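Local coordinates for Alpha/beta hydrolase (Enterobacter asburiae, PDB 6KMO), which hydrolyses ester bonds as an esterase or lipase of the alpha/beta hydrolase fold, at the interface of chains A and B. Sequence-based numbering; all coordinates share one arbitrary frame. Chains: chain A/B, Alpha/beta hydrolase.

Contact 1: the interface of chains A and B. Residues chain A 146-147, 151, 191-192, 195-196, 250, 252; chain B 4, 7-10, 13.
The N-terminal segment of chain B, made of the short helix 4-8, a turn and the 3-10 helix 11-13, lies in a groove of chain A formed by helix 148-163, the end of helix 181-195 and the loops carrying A:Phe146, A:Pro147 and A:Asn250 to A:Leu252. B:Phe13 and B:Leu8 anchor it. The ring of B:Phe13 receives methyl CD1 of A:Leu252 over the centre of one face, 3.6 Å from the ring centroid, a CH-pi contact. At the ring's far end A:Gln195, bent at chi2, lays its CG 3.7 Å from B:Phe13 CZ, the two side chains running past each other in opposite directions. B:Leu8, with CG beside its own backbone N (chi1 -61°), forks: CD1 goes to A:Asn151 CB at 3.7 Å, whereas CD2 meets A:Leu252 CD1, the tip of the A:Phe196 ring and the amide end of A:Gln192. B:Ile9, an engineered residue, touches the A:Pro147 ring obliquely through CG2, 3.8 Å from CD; this proline follows a cis peptide bond. A direct polar tie from A:Asn250 may help set the segment's position. A:Asn250, its CG anti to the backbone N (chi1 -177°), gives ND2 to the B:Leu8 carbonyl O at 2.8 Å, in the carbonyl plane and close to its own amide plane. The same ND2 reaches B:Ile9 O through water 1. Its OD1 takes the backbone N of A:Leu252 on a lone pair at 2.8 Å, which fixes the amide's rotation and points ND2 at the partner. The extreme N-terminus of one subunit is thus laid against the helices and loops of the other subunit's alpha/beta hydrolase fold.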
# COMPACT_ATOMS: atom_id res chain seq x y z
N PHE A 146 29.88 11.83 1.11
CA PHE A 146 29.37 11.65 2.46
C PHE A 146 30.31 12.37 3.42
O PHE A 146 31.53 12.28 3.26
CB PHE A 146 29.33 10.14 2.75
CG PHE A 146 28.94 9.78 4.17
CD1 PHE A 146 29.90 9.53 5.13
CD2 PHE A 146 27.61 9.63 4.52
CE1 PHE A 146 29.54 9.17 6.40
CE2 PHE A 146 27.25 9.27 5.78
CZ PHE A 146 28.21 9.06 6.74
N PRO A 147 29.78 13.07 4.44
CA PRO A 147 28.39 13.22 4.84
C PRO A 147 27.82 14.61 4.55
O PRO A 147 26.94 15.06 5.27
CB PRO A 147 28.49 13.04 6.35
CG PRO A 147 29.74 13.82 6.67
CD PRO A 147 30.69 13.56 5.50
N ASN A 151 24.28 16.16 6.15
CA ASN A 151 24.39 17.25 7.09
C ASN A 151 23.52 18.42 6.66
O ASN A 151 22.81 19.02 7.49
CB ASN A 151 25.83 17.71 7.22
CG ASN A 151 25.95 18.92 8.10
OD1 ASN A 151 25.68 18.83 9.28
ND2 ASN A 151 26.24 20.05 7.53
N LEU A 191 18.15 9.59 12.23
CA LEU A 191 19.16 9.08 13.16
C LEU A 191 20.02 10.20 13.72
O LEU A 191 20.41 10.17 14.90
CB LEU A 191 20.01 8.01 12.48
CG LEU A 191 19.30 6.68 12.20
CD1 LEU A 191 20.07 5.84 11.21
CD2 LEU A 191 19.03 5.92 13.49
N GLN A 192 20.32 11.23 12.92
CA GLN A 192 20.99 12.40 13.48
C GLN A 192 20.10 13.08 14.51
O GLN A 192 20.56 13.45 15.59
CB GLN A 192 21.32 13.39 12.36
CG GLN A 192 22.47 12.98 11.47
CD GLN A 192 22.65 13.95 10.33
OE1 GLN A 192 23.22 15.02 10.50
NE2 GLN A 192 22.12 13.60 9.17
N GLN A 195 20.30 11.25 17.74
CA GLN A 195 21.56 11.46 18.44
C GLN A 195 21.66 12.85 19.04
O GLN A 195 22.23 13.03 20.13
CB GLN A 195 22.73 11.20 17.49
CG GLN A 195 24.06 11.04 18.21
CD GLN A 195 24.07 9.84 19.14
OE1 GLN A 195 23.44 8.82 18.85
NE2 GLN A 195 24.77 9.96 20.25
N PHE A 196 21.12 13.86 18.35
CA PHE A 196 21.28 15.25 18.74
C PHE A 196 20.07 15.80 19.50
O PHE A 196 19.98 17.02 19.71
CB PHE A 196 21.57 16.11 17.51
CG PHE A 196 22.76 15.65 16.70
CD1 PHE A 196 23.88 15.13 17.31
CD2 PHE A 196 22.75 15.76 15.32
CE1 PHE A 196 24.97 14.71 16.56
CE2 PHE A 196 23.83 15.36 14.56
CZ PHE A 196 24.94 14.83 15.17
N ASN A 250 28.81 2.97 8.44
CA ASN A 250 28.22 4.01 9.29
C ASN A 250 26.72 3.97 9.09
O ASN A 250 26.25 3.91 7.95
CB ASN A 250 28.83 5.33 8.82
CG ASN A 250 28.40 6.54 9.62
OD1 ASN A 250 27.23 6.75 9.92
ND2 ASN A 250 29.37 7.39 9.93
N LEU A 252 24.55 6.16 9.23
CA LEU A 252 24.02 7.31 8.50
C LEU A 252 24.17 7.13 7.00
O LEU A 252 23.64 7.95 6.24
CB LEU A 252 24.73 8.59 8.93
CG LEU A 252 24.62 8.91 10.42
CD1 LEU A 252 25.32 10.24 10.72
CD2 LEU A 252 23.18 8.97 10.90
N LEU B 4 30.27 19.64 12.45
CA LEU B 4 29.32 18.53 12.46
C LEU B 4 29.89 17.33 11.71
O LEU B 4 29.77 16.18 12.16
CB LEU B 4 27.97 18.96 11.86
CG LEU B 4 26.76 18.25 12.48
CD1 LEU B 4 25.38 18.62 11.94
CD2 LEU B 4 26.98 16.80 12.28
N ILE B 7 31.79 14.68 13.65
CA ILE B 7 30.98 13.77 14.45
C ILE B 7 30.26 12.77 13.55
O ILE B 7 30.16 11.58 13.89
CB ILE B 7 30.04 14.58 15.34
CG1 ILE B 7 30.87 15.44 16.31
CG2 ILE B 7 29.13 13.67 16.09
CD1 ILE B 7 30.15 16.70 16.79
N LEU B 8 29.79 13.21 12.38
CA LEU B 8 28.99 12.33 11.52
C LEU B 8 29.80 11.16 10.99
O LEU B 8 29.24 10.09 10.75
CB LEU B 8 28.39 13.09 10.35
CG LEU B 8 27.44 14.22 10.74
CD1 LEU B 8 26.93 14.96 9.50
CD2 LEU B 8 26.27 13.75 11.58
N ILE B 9 31.11 11.33 10.78
CA ILE B 9 31.93 10.25 10.26
C ILE B 9 32.54 9.40 11.37
O ILE B 9 33.22 8.41 11.08
CB ILE B 9 33.02 10.74 9.29
CG1 ILE B 9 34.02 11.65 10.02
CG2 ILE B 9 32.41 11.44 8.08
CD1 ILE B 9 35.25 11.95 9.18
N SER B 10 32.28 9.74 12.63
CA SER B 10 32.97 9.14 13.75
C SER B 10 32.32 7.84 14.21
O SER B 10 31.24 7.44 13.76
CB SER B 10 32.95 10.11 14.93
OG SER B 10 31.71 10.08 15.62
N PHE B 13 28.50 6.80 15.14
CA PHE B 13 27.53 6.25 14.20
C PHE B 13 27.99 4.96 13.56
O PHE B 13 27.37 4.49 12.61
CB PHE B 13 27.24 7.31 13.14
CG PHE B 13 26.54 8.53 13.68
CD1 PHE B 13 25.20 8.47 14.01
CD2 PHE B 13 27.21 9.73 13.86
CE1 PHE B 13 24.54 9.60 14.50
CE2 PHE B 13 26.56 10.84 14.37
CZ PHE B 13 25.22 10.78 14.68
O HOH W 1 32.14 7.06 8.75

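Contact 2: the interface of chains A and B. Residues chain A 24-27, 275, 303-304; chain B 281, 284-285, 288, 299, 301.
A polar, charge-rich junction joins the extended segment 24-27 and the loop residues A:Glu275, A:Asn303 and A:Gly304 of chain A to helix 280-292 and strand 297-302 of chain B. B:Arg288, extended from CG to NE, is its hub. Tip to tip, the guanidinium meets the A:Glu275 carboxylate in a forked salt bridge: NH2 lies 2.7 Å from OE2 and NH1 2.9 Å from OE1, both on syn lone pairs, with the two planes only 23° apart. The anti lone pair of OE1 takes the backbone N of A:Gly304, steadying the carboxylate. Along its side edge the same guanidinium grips one atom twice, for NE (3.1 Å) and NH2 both donate to OD1 of A:Asn24, NE in the carbonyl plane and NH2 from above it. The carbonyl O of A:Thr25, a poorly ordered residue, sits over one guanidinium face and water 3 over the other. A:Asn24, its CG anti to the backbone N (chi1 -177°), sends ND2 the opposite way, to B:Glu284 OE1 at 2.9 Å and, more loosely, to B:Asp281 OD1. B:Glu284 OE1 also accepts A:Asn303 ND2 from well above the carboxylate plane at 3.1 Å. B:Arg301 holds that carboxylate side-on, NE to OE2 (2.9 Å) and NH2 to OE1, on syn lone pairs; the donors gathered on OE1 and this salt bridge would favour the charged form. The backbone N of A:Asn303 meets B:Val299 O at 3.0 Å, nearly along the C=O axis, and water 2 links A:Asn303 O to B:Val299 N. Chain A brings the segment before helix 30-41 and the loops just after strands 269-274 and 297-302; chain B brings helix 280-292 and strand 297-302.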
# COMPACT_ATOMS: atom_id res chain seq x y z
N ASN A 24 3.20 -17.30 -8.86
CA ASN A 24 3.16 -15.85 -8.63
C ASN A 24 4.55 -15.25 -8.87
O ASN A 24 5.24 -14.77 -7.97
CB ASN A 24 2.62 -15.57 -7.23
CG ASN A 24 2.48 -14.09 -6.93
OD1 ASN A 24 2.15 -13.29 -7.81
ND2 ASN A 24 2.71 -13.72 -5.66
N THR A 25 4.94 -15.25 -10.15
CA THR A 25 6.26 -14.83 -10.61
C THR A 25 6.28 -13.31 -10.81
O THR A 25 5.36 -12.76 -11.41
CB THR A 25 6.54 -15.50 -11.96
OG1 THR A 25 6.53 -16.93 -11.79
CG2 THR A 25 7.87 -15.06 -12.54
N PRO A 26 7.31 -12.60 -10.35
CA PRO A 26 7.34 -11.14 -10.54
C PRO A 26 7.44 -10.78 -12.02
O PRO A 26 8.32 -11.26 -12.73
CB PRO A 26 8.61 -10.70 -9.80
CG PRO A 26 8.94 -11.83 -8.89
CD PRO A 26 8.50 -13.06 -9.60
N THR A 27 6.51 -9.96 -12.48
CA THR A 27 6.52 -9.42 -13.84
C THR A 27 6.07 -7.97 -13.79
O THR A 27 5.28 -7.60 -12.92
CB THR A 27 5.58 -10.21 -14.77
OG1 THR A 27 4.22 -9.98 -14.39
CG2 THR A 27 5.86 -11.69 -14.68
N GLU A 275 8.21 -4.16 -6.45
CA GLU A 275 8.44 -5.60 -6.56
C GLU A 275 9.68 -5.91 -7.40
O GLU A 275 10.41 -6.86 -7.09
CB GLU A 275 7.21 -6.31 -7.14
CG GLU A 275 7.39 -7.82 -7.34
CD GLU A 275 6.23 -8.48 -8.02
OE1 GLU A 275 5.50 -7.83 -8.80
OE2 GLU A 275 6.05 -9.70 -7.76
N ASN A 303 3.22 -4.31 -6.35
CA ASN A 303 3.60 -5.30 -7.34
C ASN A 303 3.62 -4.72 -8.76
O ASN A 303 2.94 -3.75 -9.09
CB ASN A 303 2.67 -6.51 -7.27
CG ASN A 303 3.15 -7.56 -6.30
OD1 ASN A 303 4.11 -7.37 -5.56
ND2 ASN A 303 2.48 -8.70 -6.32
N GLY A 304 4.47 -5.32 -9.59
CA GLY A 304 4.56 -4.96 -10.98
C GLY A 304 5.37 -3.72 -11.25
O GLY A 304 5.48 -3.31 -12.42
N ASP B 281 -0.77 -15.54 -2.67
CA ASP B 281 -0.32 -15.72 -4.05
C ASP B 281 -1.49 -15.66 -5.02
O ASP B 281 -1.37 -15.07 -6.10
CB ASP B 281 0.46 -17.01 -4.20
CG ASP B 281 1.87 -16.93 -3.67
OD1 ASP B 281 2.32 -15.85 -3.23
OD2 ASP B 281 2.53 -18.00 -3.71
N GLU B 284 -2.46 -11.95 -5.49
CA GLU B 284 -1.50 -11.25 -6.34
C GLU B 284 -1.59 -11.73 -7.78
O GLU B 284 -1.55 -10.92 -8.72
CB GLU B 284 -0.09 -11.39 -5.76
CG GLU B 284 0.00 -10.75 -4.38
CD GLU B 284 1.37 -10.72 -3.75
OE1 GLU B 284 2.37 -11.12 -4.38
OE2 GLU B 284 1.42 -10.28 -2.58
N ALA B 285 -1.75 -13.04 -7.97
CA ALA B 285 -1.88 -13.56 -9.33
C ALA B 285 -3.12 -13.01 -10.01
O ALA B 285 -3.11 -12.73 -11.21
CB ALA B 285 -1.90 -15.09 -9.29
N ARG B 288 -2.37 -9.64 -11.43
CA ARG B 288 -1.62 -9.70 -12.68
C ARG B 288 -2.52 -10.03 -13.86
O ARG B 288 -2.37 -9.44 -14.94
CB ARG B 288 -0.48 -10.72 -12.57
CG ARG B 288 0.48 -10.45 -11.42
CD ARG B 288 1.76 -11.28 -11.55
NE ARG B 288 2.43 -11.49 -10.27
CZ ARG B 288 3.33 -10.70 -9.72
NH1 ARG B 288 3.71 -9.56 -10.32
NH2 ARG B 288 3.85 -11.06 -8.55
N VAL B 299 -1.89 -3.59 -6.84
CA VAL B 299 -1.72 -4.70 -5.91
C VAL B 299 -0.69 -4.29 -4.87
O VAL B 299 0.47 -4.01 -5.21
CB VAL B 299 -1.29 -5.99 -6.62
CG1 VAL B 299 -1.12 -7.13 -5.62
CG2 VAL B 299 -2.29 -6.37 -7.69
N ARG B 301 1.06 -5.50 -1.27
CA ARG B 301 1.32 -6.49 -0.24
C ARG B 301 1.77 -5.77 1.02
O ARG B 301 2.73 -4.98 0.98
CB ARG B 301 2.42 -7.46 -0.70
CG ARG B 301 2.83 -8.51 0.33
CD ARG B 301 4.11 -9.23 -0.05
NE ARG B 301 3.90 -10.12 -1.16
CZ ARG B 301 4.75 -11.07 -1.52
NH1 ARG B 301 5.89 -11.20 -0.87
NH2 ARG B 301 4.43 -11.88 -2.52
O HOH W 2 0.38 -2.94 -8.56
O HOH W 3 0.36 -8.79 -8.33
O HOH W 4 5.30 -9.67 -4.66

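The centres of the C-alpha atoms of contact 1 and contact 2 lie about 38 Å apart, and the two share no residue. Contact 1 is chiefly apolar, with an N-terminal arm reaching away from its own subunit, whereas contact 2 is a charged and amide network joining segment 24-27 and loops to a helix and a strand. The arm precedes segment 24-27 in sequence, so the N-terminal stretch of each chain serves both. Since the interface is two-fold symmetric, each contact occurs twice and the arms are exchanged reciprocally, consistent with an interlocked dimer, although the structure alone does not show that it forms in solution.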